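Local atomic coordinates of cytolethal distending toxin protein B (Haemophilus ducreyi, PDB entry 1SR4), a protein that probably acts as the DNase I-like nuclease subunit of a bacterial genotoxin that damages host-cell DNA, assembled with two partner subunits. Residues 8-13 against 25-30; 55-60 against 104-109; 64-69 against 83-88; 94-99 against 136-141. All coordinates share one frame; numbering follows the deposited sequence.

Contact 1 of 4, residues 8-13 against 25-30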
# COMPACT_ATOMS: atom_id res chain seq x y z
N ALA B 8 -8.30 7.74 0.66
CA ALA B 8 -6.89 7.47 0.98
C ALA B 8 -6.01 8.29 0.08
O ALA B 8 -6.45 8.84 -0.93
CB ALA B 8 -6.55 5.97 0.81
N THR B 9 -4.74 8.35 0.44
CA THR B 9 -3.77 9.09 -0.35
C THR B 9 -2.44 8.36 -0.24
O THR B 9 -2.15 7.72 0.77
CB THR B 9 -3.58 10.54 0.21
OG1 THR B 9 -2.69 11.28 -0.63
CG2 THR B 9 -2.98 10.49 1.63
N TRP B 10 -1.64 8.46 -1.30
CA TRP B 10 -0.32 7.87 -1.33
C TRP B 10 0.53 8.61 -2.35
O TRP B 10 0.07 8.85 -3.47
CB TRP B 10 -0.36 6.38 -1.70
CG TRP B 10 1.01 5.73 -1.57
CD1 TRP B 10 1.89 5.87 -0.52
CD2 TRP B 10 1.65 4.85 -2.52
NE1 TRP B 10 3.04 5.14 -0.77
CE2 TRP B 10 2.92 4.51 -1.99
CE3 TRP B 10 1.28 4.33 -3.77
CZ2 TRP B 10 3.82 3.67 -2.67
CZ3 TRP B 10 2.18 3.48 -4.44
CH2 TRP B 10 3.43 3.17 -3.89
N ASN B 11 1.74 8.99 -1.96
CA ASN B 11 2.65 9.64 -2.88
C ASN B 11 3.45 8.45 -3.39
O ASN B 11 4.23 7.85 -2.65
CB ASN B 11 3.58 10.64 -2.17
CG ASN B 11 4.51 11.34 -3.15
OD1 ASN B 11 4.89 10.77 -4.18
ND2 ASN B 11 4.88 12.57 -2.85
N LEU B 12 3.24 8.11 -4.65
CA LEU B 12 3.87 6.98 -5.30
C LEU B 12 5.35 7.16 -5.64
O LEU B 12 6.07 6.17 -5.81
CB LEU B 12 3.05 6.64 -6.56
CG LEU B 12 3.32 5.39 -7.42
CD1 LEU B 12 1.97 4.82 -7.91
CD2 LEU B 12 4.23 5.75 -8.62
N GLN B 13 5.81 8.41 -5.74
CA GLN B 13 7.21 8.71 -6.10
C GLN B 13 7.62 7.94 -7.34
O GLN B 13 8.64 7.25 -7.36
CB GLN B 13 8.16 8.37 -4.94
CG GLN B 13 7.94 9.23 -3.68
CD GLN B 13 9.07 9.12 -2.68
OE1 GLN B 13 9.49 8.03 -2.32
NE2 GLN B 13 9.56 10.26 -2.21
N ILE B 25 1.64 -3.26 -7.28
CA ILE B 25 1.90 -3.82 -5.97
C ILE B 25 1.04 -3.06 -4.94
O ILE B 25 0.05 -3.59 -4.43
CB ILE B 25 3.39 -3.71 -5.59
CG1 ILE B 25 4.22 -4.60 -6.52
CG2 ILE B 25 3.61 -4.10 -4.09
CD1 ILE B 25 5.72 -4.44 -6.36
N ASN B 26 1.38 -1.80 -4.68
CA ASN B 26 0.67 -1.03 -3.66
C ASN B 26 -0.70 -0.41 -4.00
O ASN B 26 -1.65 -0.58 -3.22
CB ASN B 26 1.60 0.05 -3.11
CG ASN B 26 2.88 -0.53 -2.54
OD1 ASN B 26 3.97 -0.23 -3.02
ND2 ASN B 26 2.75 -1.36 -1.52
N VAL B 27 -0.81 0.31 -5.11
CA VAL B 27 -2.11 0.90 -5.42
C VAL B 27 -3.20 -0.17 -5.50
O VAL B 27 -4.28 0.04 -4.99
CB VAL B 27 -2.07 1.71 -6.73
CG1 VAL B 27 -3.48 2.21 -7.08
CG2 VAL B 27 -1.14 2.90 -6.57
N ARG B 28 -2.91 -1.32 -6.11
CA ARG B 28 -3.91 -2.38 -6.18
C ARG B 28 -4.34 -2.82 -4.78
O ARG B 28 -5.52 -3.03 -4.52
CB ARG B 28 -3.37 -3.60 -6.95
CG ARG B 28 -2.97 -3.29 -8.39
CD ARG B 28 -2.43 -4.53 -9.10
NE ARG B 28 -3.52 -5.43 -9.41
CZ ARG B 28 -4.00 -5.63 -10.62
NH1 ARG B 28 -3.47 -5.02 -11.67
NH2 ARG B 28 -5.05 -6.41 -10.77
N GLN B 29 -3.39 -2.96 -3.86
CA GLN B 29 -3.75 -3.37 -2.51
C GLN B 29 -4.56 -2.31 -1.75
O GLN B 29 -5.42 -2.65 -0.93
CB GLN B 29 -2.47 -3.77 -1.73
CG GLN B 29 -1.87 -5.10 -2.23
CD GLN B 29 -0.47 -5.42 -1.69
OE1 GLN B 29 0.01 -4.80 -0.74
NE2 GLN B 29 0.20 -6.41 -2.32
N LEU B 30 -4.32 -1.03 -2.03
CA LEU B 30 -5.07 0.02 -1.34
C LEU B 30 -6.54 0.04 -1.75
O LEU B 30 -7.41 0.50 -1.00
CB LEU B 30 -4.44 1.41 -1.63
CG LEU B 30 -2.97 1.58 -1.21
CD1 LEU B 30 -2.54 3.00 -1.55
CD2 LEU B 30 -2.78 1.32 0.30
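Trp-10 carries this contact: its indole lies against helix 25-30, and three helix side chains meet it. Asn-26 comes over one face of the six-membered ring, its CB 4.1 Å from the ring centroid of Trp-10 and 29° off the normal, a CH-pi contact. The amide of Asn-26 stands steeply to the indole, the two planes 69° apart, with OD1 resting 3.6 Å from Trp-10 CH2. Val-27 works at the rim instead, CG2 lying near the ring plane 4.0 Å from Trp-10 CE3. That same methyl also takes Leu-12, whose CD1 sits 3.9 Å from Val-27 CG2, so one branch of the valine fills the angle between indole and leucine. Further along the helix Leu-30 touches the base of the tryptophan, CD1 to Trp-10 CB 4.0 Å.

The torsions explain the reach. Trp-10 has CG anti to its backbone N (chi1 -174°), which carries the indole across toward the helix, and NE1 is held by the carbonyl of His-252. The Asn-26 amide is held by hydrogen bonds from OD1 to Thr-249 OG1 and from ND2 to Gln-247 O, which fixes its rotation while CB lies over the ring. Where the strand ends, Asn-11 OD1 accepts from Gln-13 N in an Asx turn, while its ND2 binds Glu-44 and Asp-177.

Strand 8-11 and helix 25-30 run almost exactly antiparallel, their axes 10.5 Å apart at closest approach. They are the first two elements of a beta-alpha-beta unit completed by strand 39-43, which pairs with strand 7-11 and also meets Val-27 through Leu-40.

Contact 2 of 4, residues 55-60 against 104-109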
# COMPACT_ATOMS: atom_id res chain seq x y z
N THR B 55 -11.02 7.01 -21.75
CA THR B 55 -12.42 7.00 -22.17
C THR B 55 -12.60 8.11 -23.21
O THR B 55 -11.68 8.87 -23.46
CB THR B 55 -13.39 7.27 -21.02
OG1 THR B 55 -13.33 8.66 -20.66
CG2 THR B 55 -13.03 6.41 -19.80
N SER B 56 -13.78 8.19 -23.80
CA SER B 56 -14.07 9.23 -24.79
C SER B 56 -14.50 10.54 -24.13
O SER B 56 -14.62 11.57 -24.79
CB SER B 56 -15.21 8.78 -25.72
OG SER B 56 -14.89 7.56 -26.36
N ARG B 57 -14.73 10.49 -22.83
CA ARG B 57 -15.17 11.67 -22.11
C ARG B 57 -14.17 12.81 -22.17
O ARG B 57 -12.97 12.59 -22.07
CB ARG B 57 -15.45 11.32 -20.65
CG ARG B 57 -16.03 12.47 -19.87
CD ARG B 57 -16.10 12.14 -18.39
NE ARG B 57 -16.79 13.19 -17.64
CZ ARG B 57 -17.11 13.11 -16.36
NH1 ARG B 57 -16.79 12.02 -15.65
NH2 ARG B 57 -17.76 14.11 -15.78
N VAL B 58 -14.67 14.02 -22.33
CA VAL B 58 -13.78 15.17 -22.35
C VAL B 58 -14.10 16.06 -21.16
O VAL B 58 -15.24 16.47 -20.98
CB VAL B 58 -13.91 15.97 -23.65
CG1 VAL B 58 -13.13 15.28 -24.75
CG2 VAL B 58 -15.37 16.09 -24.04
N ILE B 59 -13.08 16.31 -20.34
CA ILE B 59 -13.24 17.16 -19.17
C ILE B 59 -12.31 18.34 -19.31
O ILE B 59 -12.42 19.32 -18.58
CB ILE B 59 -12.85 16.46 -17.88
CG1 ILE B 59 -13.56 15.11 -17.77
CG2 ILE B 59 -13.21 17.33 -16.70
CD1 ILE B 59 -13.05 14.28 -16.62
N GLN B 60 -11.36 18.25 -20.24
CA GLN B 60 -10.42 19.33 -20.47
C GLN B 60 -11.20 20.61 -20.69
O GLN B 60 -11.71 20.86 -21.79
CB GLN B 60 -9.57 19.05 -21.71
CG GLN B 60 -8.50 17.97 -21.53
CD GLN B 60 -7.27 18.48 -20.79
OE1 GLN B 60 -6.35 17.72 -20.51
NE2 GLN B 60 -7.25 19.77 -20.48
N ARG B 104 -16.53 5.21 -8.28
CA ARG B 104 -17.64 5.87 -8.95
C ARG B 104 -17.20 6.95 -9.93
O ARG B 104 -16.22 7.65 -9.71
CB ARG B 104 -18.59 6.44 -7.90
CG ARG B 104 -19.29 5.35 -7.10
CD ARG B 104 -19.98 5.89 -5.85
NE ARG B 104 -21.10 6.76 -6.17
CZ ARG B 104 -21.85 7.37 -5.26
NH1 ARG B 104 -21.59 7.20 -3.96
NH2 ARG B 104 -22.85 8.16 -5.65
N GLN B 105 -17.94 7.10 -11.02
CA GLN B 105 -17.60 8.11 -12.00
C GLN B 105 -17.77 9.53 -11.45
O GLN B 105 -18.70 9.79 -10.69
CB GLN B 105 -18.47 7.94 -13.24
CG GLN B 105 -18.07 8.85 -14.35
CD GLN B 105 -18.67 8.43 -15.65
OE1 GLN B 105 -19.87 8.13 -15.72
NE2 GLN B 105 -17.86 8.39 -16.70
N ALA B 106 -16.88 10.45 -11.82
CA ALA B 106 -17.00 11.82 -11.35
C ALA B 106 -18.14 12.55 -12.08
O ALA B 106 -18.33 12.37 -13.28
CB ALA B 106 -15.69 12.58 -11.56
N ASP B 107 -18.90 13.37 -11.37
CA ASP B 107 -19.96 14.12 -12.03
C ASP B 107 -19.32 15.34 -12.69
O ASP B 107 -19.78 15.84 -13.71
CB ASP B 107 -21.03 14.58 -11.03
CG ASP B 107 -21.87 13.42 -10.50
OD1 ASP B 107 -22.37 12.63 -11.32
OD2 ASP B 107 -22.04 13.29 -9.28
N GLU B 108 -18.22 15.80 -12.10
CA GLU B 108 -17.55 16.99 -12.58
C GLU B 108 -16.13 17.03 -12.03
O GLU B 108 -15.83 16.39 -11.02
CB GLU B 108 -18.38 18.18 -12.10
CG GLU B 108 -17.82 19.57 -12.29
CD GLU B 108 -18.76 20.62 -11.71
OE1 GLU B 108 -19.55 20.30 -10.79
OE2 GLU B 108 -18.71 21.78 -12.15
N ALA B 109 -15.24 17.76 -12.70
CA ALA B 109 -13.87 17.89 -12.23
C ALA B 109 -13.63 19.36 -11.94
O ALA B 109 -14.34 20.22 -12.48
CB ALA B 109 -12.90 17.39 -13.28
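Arg-57 supplies the largest share of the buried surface, and it does so with a fully extended side chain. CG is anti to the backbone N (chi1 -175°) and the chain stays straight to NE, so the guanidinium is delivered end-on to the backbone of 104-109. There both terminal nitrogens grip one oxygen: NH1 bonds Ala-106 O at 2.8 Å, on a lone pair, while NH2 reaches Ala-106 O at 3.1 Å from above the carbonyl plane. The carbonyl oxygen lies close to the guanidinium plane for both bonds. Gln-105 meets the arginine tip to tip, with CG 3.7 Å from Arg-57 NH1 and its amide plane turned 81° from the guanidinium.

Ile-59 and Ala-109 make the apolar half. The CG2 branch of Ile-59, anti to the backbone N, presses on Ala-109 CB at 3.4 Å, tighter than usual van der Waals contact. Its other branch ends in CD1, which lies over one face of the guanidinium of Arg-57, near the rim.

Beyond the pair, Glu-68 OE2 takes both Arg-57 NH1, in a salt bridge, and Gln-105 NE2; its negative charge probably helps hold the guanidinium. Thr-55 OG1 accepts from the backbone N of Arg-57, forming an ST turn. The arginine thus ties the loop after strand 53-54 to the loop leading into edge strand 108-112, and Ile-59 packs on the first part of that strand, a join across the two-sheet sandwich of the DNase I-like fold.

Contact 3 of 4, residues 64-69 against 83-88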
# COMPACT_ATOMS: atom_id res chain seq x y z
N THR B 64 -4.95 23.33 -17.74
CA THR B 64 -4.40 22.20 -17.01
C THR B 64 -5.04 20.91 -17.50
O THR B 64 -6.25 20.76 -17.52
CB THR B 64 -4.65 22.31 -15.49
OG1 THR B 64 -4.02 23.50 -14.99
CG2 THR B 64 -4.05 21.12 -14.77
N PRO B 65 -4.20 19.95 -17.92
CA PRO B 65 -4.67 18.66 -18.42
C PRO B 65 -5.39 17.81 -17.36
O PRO B 65 -5.02 17.81 -16.19
CB PRO B 65 -3.39 18.01 -18.92
CG PRO B 65 -2.35 18.54 -17.97
CD PRO B 65 -2.73 20.00 -17.88
N ILE B 66 -6.42 17.11 -17.79
CA ILE B 66 -7.17 16.23 -16.90
C ILE B 66 -7.92 15.28 -17.82
O ILE B 66 -8.67 15.70 -18.70
CB ILE B 66 -8.13 17.05 -15.99
CG1 ILE B 66 -8.57 16.20 -14.79
CG2 ILE B 66 -9.32 17.57 -16.78
CD1 ILE B 66 -9.38 14.99 -15.15
N GLU B 67 -7.70 13.98 -17.64
CA GLU B 67 -8.34 12.99 -18.49
C GLU B 67 -8.93 11.86 -17.67
O GLU B 67 -8.48 11.59 -16.55
CB GLU B 67 -7.31 12.41 -19.47
CG GLU B 67 -6.66 13.42 -20.38
CD GLU B 67 -5.45 12.85 -21.10
OE1 GLU B 67 -4.53 12.34 -20.42
OE2 GLU B 67 -5.41 12.90 -22.34
N GLU B 68 -9.92 11.19 -18.23
CA GLU B 68 -10.57 10.07 -17.55
C GLU B 68 -10.15 8.74 -18.18
O GLU B 68 -10.11 8.61 -19.41
CB GLU B 68 -12.08 10.22 -17.63
CG GLU B 68 -12.87 9.13 -16.91
CD GLU B 68 -14.36 9.21 -17.23
OE1 GLU B 68 -14.72 8.98 -18.39
OE2 GLU B 68 -15.16 9.51 -16.33
N TYR B 69 -9.84 7.75 -17.34
CA TYR B 69 -9.45 6.41 -17.78
C TYR B 69 -10.21 5.39 -16.94
O TYR B 69 -10.76 5.73 -15.89
CB TYR B 69 -7.96 6.15 -17.52
CG TYR B 69 -7.00 6.93 -18.38
CD1 TYR B 69 -6.31 6.31 -19.43
CD2 TYR B 69 -6.78 8.28 -18.16
CE1 TYR B 69 -5.41 7.03 -20.23
CE2 TYR B 69 -5.89 9.01 -18.94
CZ TYR B 69 -5.21 8.39 -19.98
OH TYR B 69 -4.36 9.13 -20.77
N TYR B 83 -12.26 4.12 -12.02
CA TYR B 83 -11.98 5.21 -12.93
C TYR B 83 -10.71 5.87 -12.42
O TYR B 83 -10.42 5.83 -11.22
CB TYR B 83 -13.10 6.25 -12.87
CG TYR B 83 -14.39 5.82 -13.51
CD1 TYR B 83 -14.60 5.97 -14.89
CD2 TYR B 83 -15.42 5.27 -12.75
CE1 TYR B 83 -15.79 5.58 -15.48
CE2 TYR B 83 -16.62 4.87 -13.33
CZ TYR B 83 -16.80 5.03 -14.69
OH TYR B 83 -17.98 4.59 -15.26
N ILE B 84 -9.93 6.44 -13.33
CA ILE B 84 -8.75 7.18 -12.90
C ILE B 84 -8.80 8.55 -13.57
O ILE B 84 -8.93 8.62 -14.79
CB ILE B 84 -7.39 6.56 -13.32
CG1 ILE B 84 -7.25 5.11 -12.80
CG2 ILE B 84 -6.24 7.43 -12.74
CD1 ILE B 84 -5.96 4.39 -13.27
N TYR B 85 -8.72 9.62 -12.78
CA TYR B 85 -8.71 10.99 -13.32
C TYR B 85 -7.24 11.39 -13.20
O TYR B 85 -6.67 11.45 -12.11
CB TYR B 85 -9.64 11.87 -12.52
CG TYR B 85 -11.06 11.42 -12.73
CD1 TYR B 85 -11.76 11.80 -13.88
CD2 TYR B 85 -11.66 10.50 -11.87
CE1 TYR B 85 -13.02 11.26 -14.18
CE2 TYR B 85 -12.92 9.95 -12.15
CZ TYR B 85 -13.59 10.33 -13.32
OH TYR B 85 -14.80 9.75 -13.65
N TYR B 86 -6.63 11.63 -14.35
CA TYR B 86 -5.19 11.87 -14.46
C TYR B 86 -4.81 13.25 -14.98
O TYR B 86 -5.28 13.70 -16.02
CB TYR B 86 -4.67 10.76 -15.39
CG TYR B 86 -3.20 10.75 -15.74
CD1 TYR B 86 -2.22 10.64 -14.75
CD2 TYR B 86 -2.80 10.68 -17.08
CE1 TYR B 86 -0.87 10.46 -15.09
CE2 TYR B 86 -1.45 10.50 -17.43
CZ TYR B 86 -0.49 10.39 -16.42
OH TYR B 86 0.83 10.18 -16.76
N SER B 87 -3.95 13.93 -14.24
CA SER B 87 -3.48 15.25 -14.63
C SER B 87 -1.98 15.11 -14.86
O SER B 87 -1.19 15.06 -13.92
CB SER B 87 -3.76 16.25 -13.52
OG SER B 87 -3.18 17.50 -13.83
N ARG B 88 -1.59 15.03 -16.13
CA ARG B 88 -0.18 14.85 -16.47
C ARG B 88 0.53 16.21 -16.52
O ARG B 88 0.82 16.74 -17.59
CB ARG B 88 -0.08 14.13 -17.81
CG ARG B 88 1.32 13.71 -18.20
CD ARG B 88 1.32 13.07 -19.59
NE ARG B 88 2.69 12.81 -20.04
CZ ARG B 88 3.49 13.71 -20.59
NH1 ARG B 88 3.07 14.96 -20.78
NH2 ARG B 88 4.73 13.38 -20.92
O HOH W 1 -3.54 14.56 -18.04
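Strands 67-72 and 81-87 form a beta hairpin, and this is the end of it farther from the turn. Three antiparallel pairs line up, Glu-67 with Tyr-86, Glu-68 with Tyr-85 and Tyr-69 with Ile-84, the first and last of them hydrogen-bonded. Tyr-86 N to Glu-67 O is the straightest of the four backbone bonds at 169°, and Ile-84 N to Tyr-69 O measures 2.8 Å.

The tight part is the face bearing Glu-68 and Tyr-85. Their side chains run side by side in the same direction, Glu-68 CG passing 3.5 Å from Tyr-85 CE1. Ile-66 CD1 lies at the edge of the same ring. The Glu-68 carboxylate is buried but well served: besides its partners on OE2, its OE1 is hydrogen-bonded to Thr-55 OG1.

The other face is looser and partly open to solvent. Tyr-69 and Tyr-86 cross obliquely there, CE2 of Tyr-69 lying 4.0 Å from Tyr-86 CD2, and Tyr-86 sends its hydroxyl on to the carbonyl of Gly-46. Beyond Glu-67 and Tyr-86 the regular backbone pairing stops, though the chains stay close. Ser-87 OG bonds Pro-65 O at 3.0 Å, and a water accepts from Arg-88 N and donates to Tyr-86 O at 2.8 Å, with a weak bond across to Glu-67 OE1.

Back on the packed face, Tyr-85 OH gives its proton to Glu-68 OE2 at 2.7 Å; OE2 receives it on its anti lone pair, the one turned away from OE1.

Contact 4 of 4, residues 94-99 against 136-141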
# COMPACT_ATOMS: atom_id res chain seq x y z
N ASN B 94 7.65 13.47 -16.99
CA ASN B 94 6.51 12.58 -16.80
C ASN B 94 6.49 11.83 -15.47
O ASN B 94 6.10 10.66 -15.42
CB ASN B 94 6.42 11.58 -17.96
CG ASN B 94 5.09 10.86 -17.99
OD1 ASN B 94 4.05 11.43 -17.64
ND2 ASN B 94 5.10 9.60 -18.41
N ARG B 95 6.94 12.46 -14.40
CA ARG B 95 6.86 11.76 -13.13
C ARG B 95 6.04 12.52 -12.08
O ARG B 95 5.27 11.91 -11.33
CB ARG B 95 8.26 11.37 -12.61
CG ARG B 95 9.21 12.48 -12.25
CD ARG B 95 10.58 11.87 -11.89
NE ARG B 95 11.56 12.91 -11.56
CZ ARG B 95 11.59 13.58 -10.42
NH1 ARG B 95 10.69 13.32 -9.46
NH2 ARG B 95 12.51 14.51 -10.22
N VAL B 96 6.14 13.85 -12.04
CA VAL B 96 5.39 14.59 -11.05
C VAL B 96 3.97 14.89 -11.54
O VAL B 96 3.62 16.04 -11.84
CB VAL B 96 6.15 15.86 -10.64
CG1 VAL B 96 5.39 16.58 -9.52
CG2 VAL B 96 7.55 15.47 -10.13
N ASN B 97 3.16 13.83 -11.61
CA ASN B 97 1.77 13.90 -12.07
C ASN B 97 0.77 13.59 -10.95
O ASN B 97 1.11 12.92 -9.98
CB ASN B 97 1.57 12.90 -13.22
CG ASN B 97 2.49 13.18 -14.40
OD1 ASN B 97 2.68 14.32 -14.78
ND2 ASN B 97 3.05 12.12 -14.98
N LEU B 98 -0.46 14.08 -11.10
CA LEU B 98 -1.49 13.83 -10.09
C LEU B 98 -2.57 12.92 -10.67
O LEU B 98 -2.87 12.97 -11.87
CB LEU B 98 -2.15 15.15 -9.64
CG LEU B 98 -1.27 16.16 -8.90
CD1 LEU B 98 -2.02 17.48 -8.74
CD2 LEU B 98 -0.86 15.59 -7.54
N ALA B 99 -3.16 12.11 -9.81
CA ALA B 99 -4.22 11.20 -10.22
C ALA B 99 -5.19 10.96 -9.09
O ALA B 99 -4.85 11.12 -7.90
CB ALA B 99 -3.62 9.86 -10.65
N THR B 136 -6.83 16.14 -4.79
CA THR B 136 -5.52 15.57 -4.54
C THR B 136 -4.55 16.76 -4.67
O THR B 136 -4.66 17.55 -5.61
CB THR B 136 -5.12 14.45 -5.58
OG1 THR B 136 -3.80 13.97 -5.29
CG2 THR B 136 -5.13 14.99 -7.01
N VAL B 137 -3.64 16.92 -3.72
CA VAL B 137 -2.66 18.00 -3.77
C VAL B 137 -1.26 17.51 -3.51
O VAL B 137 -1.04 16.47 -2.87
CB VAL B 137 -2.92 19.11 -2.72
CG1 VAL B 137 -4.23 19.80 -3.00
CG2 VAL B 137 -2.87 18.50 -1.30
N HIS B 138 -0.31 18.28 -4.01
CA HIS B 138 1.09 18.00 -3.81
C HIS B 138 1.74 19.37 -3.68
O HIS B 138 2.14 19.97 -4.68
CB HIS B 138 1.69 17.22 -4.99
CG HIS B 138 3.12 16.84 -4.79
ND1 HIS B 138 3.84 16.10 -5.70
CD2 HIS B 138 3.98 17.11 -3.77
CE1 HIS B 138 5.07 15.93 -5.25
NE2 HIS B 138 5.18 16.53 -4.08
N ALA B 139 1.83 19.87 -2.46
CA ALA B 139 2.40 21.20 -2.21
C ALA B 139 3.92 21.21 -2.42
O ALA B 139 4.57 20.16 -2.46
CB ALA B 139 2.05 21.68 -0.80
N LEU B 140 4.47 22.42 -2.51
CA LEU B 140 5.91 22.60 -2.72
C LEU B 140 6.76 21.99 -1.61
O LEU B 140 6.42 22.09 -0.43
CB LEU B 140 6.22 24.10 -2.89
CG LEU B 140 5.60 24.75 -4.14
CD1 LEU B 140 5.55 26.28 -4.00
CD2 LEU B 140 6.41 24.35 -5.37
N ALA B 141 7.87 21.38 -2.01
CA ALA B 141 8.81 20.72 -1.10
C ALA B 141 9.30 21.63 0.02
O ALA B 141 9.50 21.18 1.15
CB ALA B 141 10.00 20.19 -1.89
O HOH W 2 2.69 14.90 -7.87
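This is a buried packing contact between two sheets, where the start of strand 98-102 meets the end of strand 132-138 face to face with no direct hydrogen bond between them. The touching parts run nearly antiparallel, 169° apart, and the nearest CA atoms, those of Leu-98 and Thr-136, are 7.1 Å from each other, too wide for strand pairing.

Leu-98 is the main filler. Its CG is anti to the carbonyl carbon, and the side chain reaches obliquely between two residues of the opposing strand. CB rests on Thr-136 CG2 at 4.0 Å, while the CD2 branch extends to His-138 CB, also at 4.0 Å. Thr-136 keeps CG2 in the crowded position between its own N and carbonyl carbon, which turns that methyl to the leucine. Its OG1, anti to the backbone N (chi1 178°), is bonded to Gln-43.

Farther along, Val-96 sits at the centre of an inverse gamma turn and crosses His-138 at about a right angle, its CG1 4.2 Å from His-138 ND1. The imidazole, its CG anti to the backbone N (chi1 -177°), is carried toward Val-96 and linked to segment 94-99 through a water in the ring plane, 2.7 Å from His-138 ND1. That water donates to Asn-97 O at 3.3 Å, so it gives His-138 ND1 a polar partner within the buried contact.

Val-96 and His-138 also pack on Tyr-9 and Val-12 of cytolethal distending toxin protein C. Side chains packed between two mixed sheets in this way form the core of the DNase I-like beta sandwich.

From the N terminus, contact 1 closes first, bringing helix 20-31 back over strand 7-11 at one side of the larger sheet. Contact 2 then opens at 55-60 and closes only at 104-109, and contact 3, the hairpin of 64-69 and 83-88, nests inside that loop. Contact 4 starts within the same loop and ends beyond it, so contacts 2 and 4 cross; both join the larger sheet or its loops to the smaller one. Contacts 2 and 3 touch through Thr-55 and Gln-60, contacts 3 and 4 through neighbouring strands at Ser-87 and Leu-98. Asn-11 packs against His-138, bringing contact 1 up to contact 4.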